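Local coordinates for PHOX (Pseudomonas fluorescens, PDB 4A9V), which is an alkaline phosphatase with a beta-propeller fold, which hydrolyses phosphate monoesters using a complex iron-calcium cofactor, at residues K112-E117 and P229-F234; T175-A180 and T197-S202; E242-G247 and L368-L373. All coordinates share one frame; numbering follows the deposited sequence. Where two conformers were deposited one is given.

Contact 1: K112-E117 and P229-F234; sequences KALACE and PFDPRF
The ring of Phe234 has the carboxylate carbon of Asp231 at its edge, in the ring plane, while Leu114 comes in obliquely, CD1 lying 3.8 Å from CE2. Its CZ also stands over the centre of the Arg233 guanidinium, 3.6 Å from that group's plane. On the beta-propeller, this contact joins helix 107-115, which precedes strand 118-127 of a four-stranded antiparallel sheet, to an Asx turn in the long loop before strand 249-252. Leucine suits the helix side because both branches are used: CD2 comes within 3.9 Å of Phe234 CZ, so each methyl of the fork touches a different ring carbon, CD1 on CE2 and CD2 on CZ. With CG anti to its carbonyl carbon (chi1 -81°), Leu114 sends this fork out from the helix to meet Phe234, which comes from the opposite direction.

Asp231 closes the turn by accepting from the backbone N of Arg233 on OD1 at 3.0 Å, the donor standing above the carboxylate plane. Its other oxygen, OD2, is 4.1 Å from Leu114 CD1, and the side chain crosses that of the leucine at about a right angle. An alanine here would remove the carboxylate, which would probably leave Arg233 N without its side-chain acceptor and open a gap beside Leu114 CD1, at the ring edge where the carboxylate lay. A backbone bond from Phe234 N to Asp231 O, 3.1 Å long, closes the 3-10 turn that overlaps it. Trp227 adds a further wall, packing on Leu114 and meeting Phe234 edge-to-face. Arginine supplies flatness beside the phenyl ring as well as charge, and Gly145 ties both sides together: it shares a backbone hydrogen bond with Leu114, and its O accepts from Arg233 NH2.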
# COMPACT_ATOMS: atom_id res chain seq x y z
N LYS A 112 -18.53 8.55 -10.54
CA LYS A 112 -17.28 9.02 -11.12
C LYS A 112 -16.11 8.89 -10.13
O LYS A 112 -15.01 8.50 -10.52
CB LYS A 112 -17.45 10.47 -11.57
CG LYS A 112 -16.24 11.09 -12.23
CD LYS A 112 -16.62 12.41 -12.87
CE LYS A 112 -15.39 13.25 -13.18
NZ LYS A 112 -15.75 14.51 -13.89
N ALA A 113 -16.35 9.17 -8.85
CA ALA A 113 -15.33 8.97 -7.82
C ALA A 113 -15.00 7.49 -7.66
O ALA A 113 -13.83 7.12 -7.61
CB ALA A 113 -15.80 9.57 -6.49
N LEU A 114 -16.01 6.64 -7.60
CA LEU A 114 -15.77 5.21 -7.49
C LEU A 114 -15.01 4.67 -8.71
O LEU A 114 -14.17 3.77 -8.59
CB LEU A 114 -17.11 4.48 -7.34
CG LEU A 114 -17.65 4.48 -5.91
CD1 LEU A 114 -19.16 4.29 -5.90
CD2 LEU A 114 -16.99 3.42 -5.06
N ALA A 115 -15.25 5.29 -9.87
CA ALA A 115 -14.58 4.90 -11.10
C ALA A 115 -13.08 5.18 -11.05
O ALA A 115 -12.30 4.56 -11.76
CB ALA A 115 -15.20 5.64 -12.28
N CYS A 116 -12.69 6.19 -10.27
CA CYS A 116 -11.29 6.56 -10.13
C CYS A 116 -10.46 5.55 -9.36
O CYS A 116 -9.24 5.65 -9.37
CB CYS A 116 -11.18 7.89 -9.39
SG CYS A 116 -11.63 9.36 -10.34
N GLU A 117 -11.12 4.75 -8.52
CA GLU A 117 -10.43 3.89 -7.57
C GLU A 117 -10.45 2.45 -8.05
O GLU A 117 -11.25 2.09 -8.91
CB GLU A 117 -11.07 4.01 -6.19
CG GLU A 117 -11.14 5.47 -5.74
CD GLU A 117 -11.59 5.69 -4.31
OE1 GLU A 117 -11.68 4.75 -3.51
OE2 GLU A 117 -11.91 6.87 -4.01
N PRO A 229 -24.76 10.35 0.67
CA PRO A 229 -25.99 11.10 0.39
C PRO A 229 -26.59 10.79 -0.98
O PRO A 229 -27.77 11.08 -1.20
CB PRO A 229 -25.53 12.56 0.47
CG PRO A 229 -24.32 12.53 1.34
CD PRO A 229 -23.64 11.25 0.97
N PHE A 230 -25.82 10.16 -1.86
CA PHE A 230 -26.27 9.92 -3.22
C PHE A 230 -26.25 8.44 -3.61
O PHE A 230 -26.89 8.06 -4.59
CB PHE A 230 -25.45 10.73 -4.21
CG PHE A 230 -25.54 12.21 -3.99
CD1 PHE A 230 -26.69 12.90 -4.35
CD2 PHE A 230 -24.55 12.89 -3.31
CE1 PHE A 230 -26.83 14.25 -4.06
CE2 PHE A 230 -24.66 14.24 -3.04
CZ PHE A 230 -25.81 14.92 -3.41
N ASP A 231 -25.44 7.64 -2.91
CA ASP A 231 -25.38 6.19 -3.16
C ASP A 231 -25.63 5.44 -1.85
O ASP A 231 -24.77 5.44 -0.97
CB ASP A 231 -24.04 5.79 -3.78
CG ASP A 231 -24.00 4.34 -4.19
OD1 ASP A 231 -24.82 3.55 -3.67
OD2 ASP A 231 -23.10 3.96 -4.98
N PRO A 232 -26.83 4.88 -1.69
CA PRO A 232 -27.20 4.32 -0.39
C PRO A 232 -26.41 3.07 0.00
O PRO A 232 -26.48 2.66 1.16
CB PRO A 232 -28.68 3.97 -0.55
CG PRO A 232 -28.91 3.89 -2.02
CD PRO A 232 -27.96 4.86 -2.64
N ARG A 233 -25.62 2.52 -0.92
CA ARG A 233 -24.75 1.41 -0.58
C ARG A 233 -23.79 1.79 0.55
O ARG A 233 -23.35 0.94 1.32
CB ARG A 233 -23.98 0.95 -1.82
CG ARG A 233 -23.12 -0.28 -1.60
CD ARG A 233 -22.75 -0.98 -2.90
NE ARG A 233 -21.84 -0.18 -3.73
CZ ARG A 233 -20.55 -0.46 -3.89
NH1 ARG A 233 -19.92 -1.21 -3.00
NH2 ARG A 233 -19.89 0.05 -4.92
N PHE A 234 -23.47 3.08 0.63
CA PHE A 234 -22.51 3.61 1.59
C PHE A 234 -23.17 4.24 2.82
O PHE A 234 -22.49 4.80 3.68
CB PHE A 234 -21.61 4.63 0.89
CG PHE A 234 -20.75 4.02 -0.19
CD1 PHE A 234 -19.62 3.31 0.14
CD2 PHE A 234 -21.21 3.94 -1.50
CE1 PHE A 234 -18.92 2.59 -0.81
CE2 PHE A 234 -20.52 3.23 -2.46
CZ PHE A 234 -19.39 2.53 -2.11

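Contact 2: T175-A180 and T197-S202; sequences TFQNCA and TDCFGS. With FEO (mu-oxo-diiron), chain S.
A chi1 of 52° sets CG of Phe176 between its own backbone N and carbonyl carbon, swinging the ring across to Cys199, whose SG lies 3.9 Å from CD1. The next residue, Gln177, bends at chi2 (-77°), which lays CG against the same sulfur at 3.7 Å and turns the amide oxygen to the water it shares with Asp198. The contact is a Cys sulfur-aromatic one at the approach to strand 178-183, an outermost strand of a mixed beta-propeller sheet, and it joins the loop leading into that strand to the 3-10 turn following strand 189-193. The sulfur stands obliquely to the Phe176 ring, 54° off the normal. Cysteine suits this buried place, being small and polarisable enough to touch both an aromatic ring and an aliphatic chain.

At the far end of the ring, CE1 of Phe200 lies 4.0 Å from Phe176 CZ, near the plane of the Phe176 ring, and the two side chains cross at about a right angle. Polar groups meet through a water that donates to both Gln177 OE1, at 2.8 Å, and Asp198 OD2; the remaining carboxylate oxygen, OD1, forms a salt bridge with Arg223. Within the segment, Asn178 ND2 donates to Thr175 OG1 over 2.9 Å, linking the two ends of the bend that carries Phe176 and Gln177.

Two residues beyond Gln177 the chain reaches the mu-oxo-diiron centre. Cys179 supplies a sulfur ligand, and Glu90 and Glu194 bind the cluster beside it. Its SG, anti to the backbone N, sits 2.5 Å from FE1; a water bound to that iron at 2.3 Å also donates to the bridging oxo O.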
# COMPACT_ATOMS: atom_id res chain seq x y z
N THR A 175 -13.77 -2.84 -5.52
CA THR A 175 -12.67 -2.66 -4.61
C THR A 175 -12.23 -1.20 -4.75
O THR A 175 -12.30 -0.64 -5.85
CB THR A 175 -11.53 -3.65 -4.94
OG1 THR A 175 -10.48 -3.55 -3.99
CG2 THR A 175 -10.95 -3.42 -6.33
N PHE A 176 -12.02 -0.54 -3.62
CA PHE A 176 -11.70 0.87 -3.62
C PHE A 176 -10.79 1.17 -2.43
O PHE A 176 -10.49 0.28 -1.63
CB PHE A 176 -12.98 1.74 -3.61
CG PHE A 176 -13.98 1.38 -2.54
CD1 PHE A 176 -13.82 1.84 -1.24
CD2 PHE A 176 -15.11 0.63 -2.83
CE1 PHE A 176 -14.72 1.50 -0.24
CE2 PHE A 176 -16.03 0.32 -1.85
CZ PHE A 176 -15.81 0.72 -0.54
N GLN A 177 -10.22 2.37 -2.40
CA GLN A 177 -9.21 2.72 -1.40
C GLN A 177 -8.07 1.69 -1.42
O GLN A 177 -7.43 1.39 -0.42
CB GLN A 177 -9.82 2.91 -0.01
CG GLN A 177 -10.73 4.13 0.08
CD GLN A 177 -10.02 5.48 0.19
OE1 GLN A 177 -10.67 6.52 0.14
NE2 GLN A 177 -8.74 5.47 0.54
N ASN A 178 -7.68 1.35 -2.65
CA ASN A 178 -6.61 0.40 -2.93
C ASN A 178 -5.24 1.04 -2.73
O ASN A 178 -4.85 1.93 -3.48
CB ASN A 178 -6.72 -0.10 -4.36
CG ASN A 178 -8.05 -0.74 -4.62
OD1 ASN A 178 -9.06 -0.05 -4.72
ND2 ASN A 178 -8.07 -2.07 -4.53
N CYS A 179 -4.55 0.58 -1.70
CA CYS A 179 -3.33 1.20 -1.22
C CYS A 179 -2.14 0.54 -1.91
O CYS A 179 -1.75 0.95 -3.00
CB CYS A 179 -3.29 1.08 0.30
SG CYS A 179 -1.84 1.83 1.05
N ALA A 180 -1.63 -0.56 -1.36
CA ALA A 180 -0.51 -1.22 -2.01
C ALA A 180 -0.81 -2.70 -2.27
O ALA A 180 -1.98 -3.08 -2.47
CB ALA A 180 0.79 -0.98 -1.23
N THR A 197 -13.13 2.52 5.27
CA THR A 197 -14.13 3.05 6.19
C THR A 197 -14.43 4.52 5.94
O THR A 197 -15.53 4.98 6.24
CB THR A 197 -13.68 2.86 7.65
OG1 THR A 197 -12.38 3.42 7.81
CG2 THR A 197 -13.64 1.40 8.03
N ASP A 198 -13.46 5.25 5.38
CA ASP A 198 -13.62 6.68 5.10
C ASP A 198 -14.84 6.93 4.21
O ASP A 198 -15.40 8.03 4.22
CB ASP A 198 -12.39 7.22 4.37
CG ASP A 198 -11.15 7.28 5.24
OD1 ASP A 198 -11.20 6.85 6.42
OD2 ASP A 198 -10.12 7.76 4.74
N CYS A 199 -15.16 5.95 3.37
CA CYS A 199 -16.15 6.10 2.31
C CYS A 199 -17.58 5.93 2.79
O CYS A 199 -18.51 6.15 2.02
CB CYS A 199 -15.86 5.09 1.21
SG CYS A 199 -14.25 5.32 0.44
N PHE A 200 -17.75 5.47 4.03
CA PHE A 200 -19.08 5.19 4.57
C PHE A 200 -19.53 6.32 5.49
O PHE A 200 -18.73 7.01 6.10
CB PHE A 200 -19.05 3.87 5.34
CG PHE A 200 -18.86 2.67 4.45
CD1 PHE A 200 -17.59 2.32 3.98
CD2 PHE A 200 -19.95 1.94 4.00
CE1 PHE A 200 -17.43 1.28 3.09
CE2 PHE A 200 -19.79 0.89 3.12
CZ PHE A 200 -18.53 0.57 2.65
N GLY A 201 -20.84 6.53 5.52
CA GLY A 201 -21.43 7.47 6.46
C GLY A 201 -22.81 7.01 6.82
O GLY A 201 -23.14 5.84 6.63
N SER A 202 -23.64 7.91 7.33
CA SER A 202 -25.02 7.57 7.59
C SER A 202 -25.90 8.78 7.37
O SER A 202 -25.49 9.91 7.65
CB SER A 202 -25.20 7.06 9.02
OG SER A 202 -26.57 6.77 9.26
FE1 FEO S . -2.56 4.13 1.54
FE2 FEO S . -1.02 3.60 4.61
O FEO S . -1.15 4.40 2.86
O HOH W 1 -9.87 8.51 2.00
O HOH W 2 -1.13 5.04 0.20
O HOH W 3 -3.07 6.21 2.28

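Contact 3: E242-G247 and L368-L373; sequences ELNRHG and LIHARL
The methyl CG2 of Ile369 rests against the flat amide of Asn244, 3.9 Å from OD1 and 4.0 Å from CG, the two side chains crossing at about a right angle. The contact fastens a 3-10 turn in the loop before strand 249-252 of the beta-propeller to the junction of helices 364-369 and 371-377, where His370 breaks the helical path and occupies the N-cap position of the second helix. Isoleucine suits this spot because its CG2 branch, anti to the backbone N, can lie against the amide while CG1 lies anti to the carbonyl carbon.

The same OD1 that meets the methyl is also polar: it accepts from a water at 2.7 Å, and that water stands 2.8 Å from NE2 of His370, in the plane of the imidazole, so a single solvent molecule spans the gap between two groups too far apart to bond directly. The other end of the amide donates from ND2 to Leu160 O, which fixes its rotation and keeps OD1 facing the water.

Further out, Arg269 clamps both segments, NH1 reaching Ile369 O and NH2 reaching Leu243 O. The turn that carries Asn244 is braced by Glu242, whose carboxylate serves two partners within the segment and, through OE2, Arg233 as well: Arg245 NE forms a salt bridge with OE1 at 2.8 Å, and His246 donates from NE2 to OE2 at 2.9 Å. The carboxylate oxygen is in the imidazole plane, yet His246 approaches it from above the carboxylate plane, 49° out of it.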
# COMPACT_ATOMS: atom_id res chain seq x y z
N GLU A 242 -22.51 -3.68 4.52
CA GLU A 242 -21.59 -3.33 3.44
C GLU A 242 -20.21 -3.00 3.99
O GLU A 242 -19.21 -3.28 3.34
CB GLU A 242 -22.13 -2.19 2.58
CG GLU A 242 -21.31 -1.92 1.32
CD GLU A 242 -21.38 -3.02 0.27
OE1 GLU A 242 -22.18 -3.97 0.44
OE2 GLU A 242 -20.64 -2.92 -0.74
N LEU A 243 -20.14 -2.46 5.21
CA LEU A 243 -18.84 -2.17 5.84
C LEU A 243 -17.98 -3.43 5.95
O LEU A 243 -16.75 -3.34 6.01
CB LEU A 243 -19.07 -1.56 7.22
CG LEU A 243 -17.87 -0.80 7.80
CD1 LEU A 243 -17.66 0.52 7.08
CD2 LEU A 243 -18.03 -0.57 9.30
N ASN A 244 -18.61 -4.59 6.08
CA ASN A 244 -17.89 -5.84 6.28
C ASN A 244 -17.34 -6.44 4.99
O ASN A 244 -16.49 -7.33 5.04
CB ASN A 244 -18.78 -6.87 6.97
CG ASN A 244 -19.22 -6.42 8.34
OD1 ASN A 244 -18.50 -5.70 9.02
ND2 ASN A 244 -20.41 -6.84 8.73
N ARG A 245 -17.81 -5.93 3.86
CA ARG A 245 -17.50 -6.50 2.55
C ARG A 245 -16.33 -5.77 1.88
O ARG A 245 -16.00 -6.04 0.72
CB ARG A 245 -18.76 -6.51 1.69
CG ARG A 245 -19.78 -7.53 2.19
CD ARG A 245 -21.22 -7.08 2.07
NE ARG A 245 -21.60 -6.74 0.70
CZ ARG A 245 -21.94 -7.64 -0.22
NH1 ARG A 245 -21.98 -8.93 0.08
NH2 ARG A 245 -22.25 -7.24 -1.45
N HIS A 246 -15.64 -4.95 2.66
CA HIS A 246 -14.45 -4.21 2.26
C HIS A 246 -13.47 -4.22 3.40
O HIS A 246 -13.83 -4.54 4.55
CB HIS A 246 -14.83 -2.78 1.86
CG HIS A 246 -15.86 -2.72 0.78
ND1 HIS A 246 -15.55 -2.90 -0.53
CD2 HIS A 246 -17.25 -2.70 0.86
CE1 HIS A 246 -16.70 -2.95 -1.24
NE2 HIS A 246 -17.73 -2.84 -0.39
N GLY A 247 -12.21 -3.92 3.10
CA GLY A 247 -11.11 -4.11 4.04
C GLY A 247 -10.40 -5.45 3.88
O GLY A 247 -9.84 -5.97 4.84
N LEU A 368 -12.15 -13.40 11.39
CA LEU A 368 -11.52 -12.77 10.23
C LEU A 368 -12.13 -11.39 9.92
O LEU A 368 -11.41 -10.43 9.68
CB LEU A 368 -11.65 -13.69 9.02
CG LEU A 368 -10.91 -15.02 9.16
CD1 LEU A 368 -11.36 -15.99 8.08
CD2 LEU A 368 -9.41 -14.81 9.12
N ILE A 369 -13.46 -11.30 9.98
CA ILE A 369 -14.14 -10.03 9.73
C ILE A 369 -13.73 -9.00 10.78
O ILE A 369 -13.59 -7.81 10.48
CB ILE A 369 -15.67 -10.25 9.71
CG1 ILE A 369 -16.07 -11.18 8.56
CG2 ILE A 369 -16.40 -8.92 9.59
CD1 ILE A 369 -17.47 -11.75 8.69
N HIS A 370 -13.52 -9.47 12.01
CA HIS A 370 -13.13 -8.62 13.13
C HIS A 370 -11.75 -8.96 13.61
O HIS A 370 -11.46 -8.96 14.81
CB HIS A 370 -14.15 -8.76 14.25
CG HIS A 370 -15.52 -8.28 13.87
ND1 HIS A 370 -16.65 -8.74 14.44
CD2 HIS A 370 -15.91 -7.30 12.95
CE1 HIS A 370 -17.71 -8.10 13.90
NE2 HIS A 370 -17.25 -7.23 12.99
N ALA A 371 -10.82 -9.08 12.67
CA ALA A 371 -9.45 -9.47 12.98
C ALA A 371 -8.79 -8.52 13.99
O ALA A 371 -8.02 -8.97 14.83
CB ALA A 371 -8.63 -9.57 11.72
N ARG A 372 -9.08 -7.22 13.90
CA ARG A 372 -8.49 -6.28 14.84
C ARG A 372 -8.86 -6.66 16.27
O ARG A 372 -8.03 -6.55 17.18
CB ARG A 372 -8.98 -4.86 14.56
CG ARG A 372 -8.34 -4.19 13.36
CD ARG A 372 -8.78 -2.74 13.24
NE ARG A 372 -7.98 -2.02 12.27
CZ ARG A 372 -8.07 -0.72 12.05
NH1 ARG A 372 -8.99 0.02 12.66
NH2 ARG A 372 -7.19 -0.15 11.25
N LEU A 373 -10.13 -6.97 16.49
CA LEU A 373 -10.61 -7.31 17.82
C LEU A 373 -10.00 -8.61 18.30
O LEU A 373 -9.66 -8.75 19.47
CB LEU A 373 -12.14 -7.42 17.83
CG LEU A 373 -12.86 -6.08 17.67
CD1 LEU A 373 -14.36 -6.31 17.65
CD2 LEU A 373 -12.49 -5.13 18.80
O HOH W 4 -18.44 -5.04 11.64

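How the contacts relate
Contact 2 is nested within the loop closed by contact 1, and their centres lie about 10 Å apart. Glu117 OE1 meets Gln177 N at 3.0 Å, probably a hydrogen bond, and Phe234 O meets Gly201 N at the same length. Contact 3 follows both along the chain, its centre about 12 Å from that of contact 2; there Phe200 CD1 packs 3.6 Å from Leu243 CD1. Arg233 NH1 joins contacts 1 and 3 through a 2.9 Å salt bridge to Glu242 OE2. Only contact 2 holds a ligand of the diiron centre, and the Gln177 side chain is about 10 Å from a bound calcium ion; contacts 1 and 3 lie away from the metals.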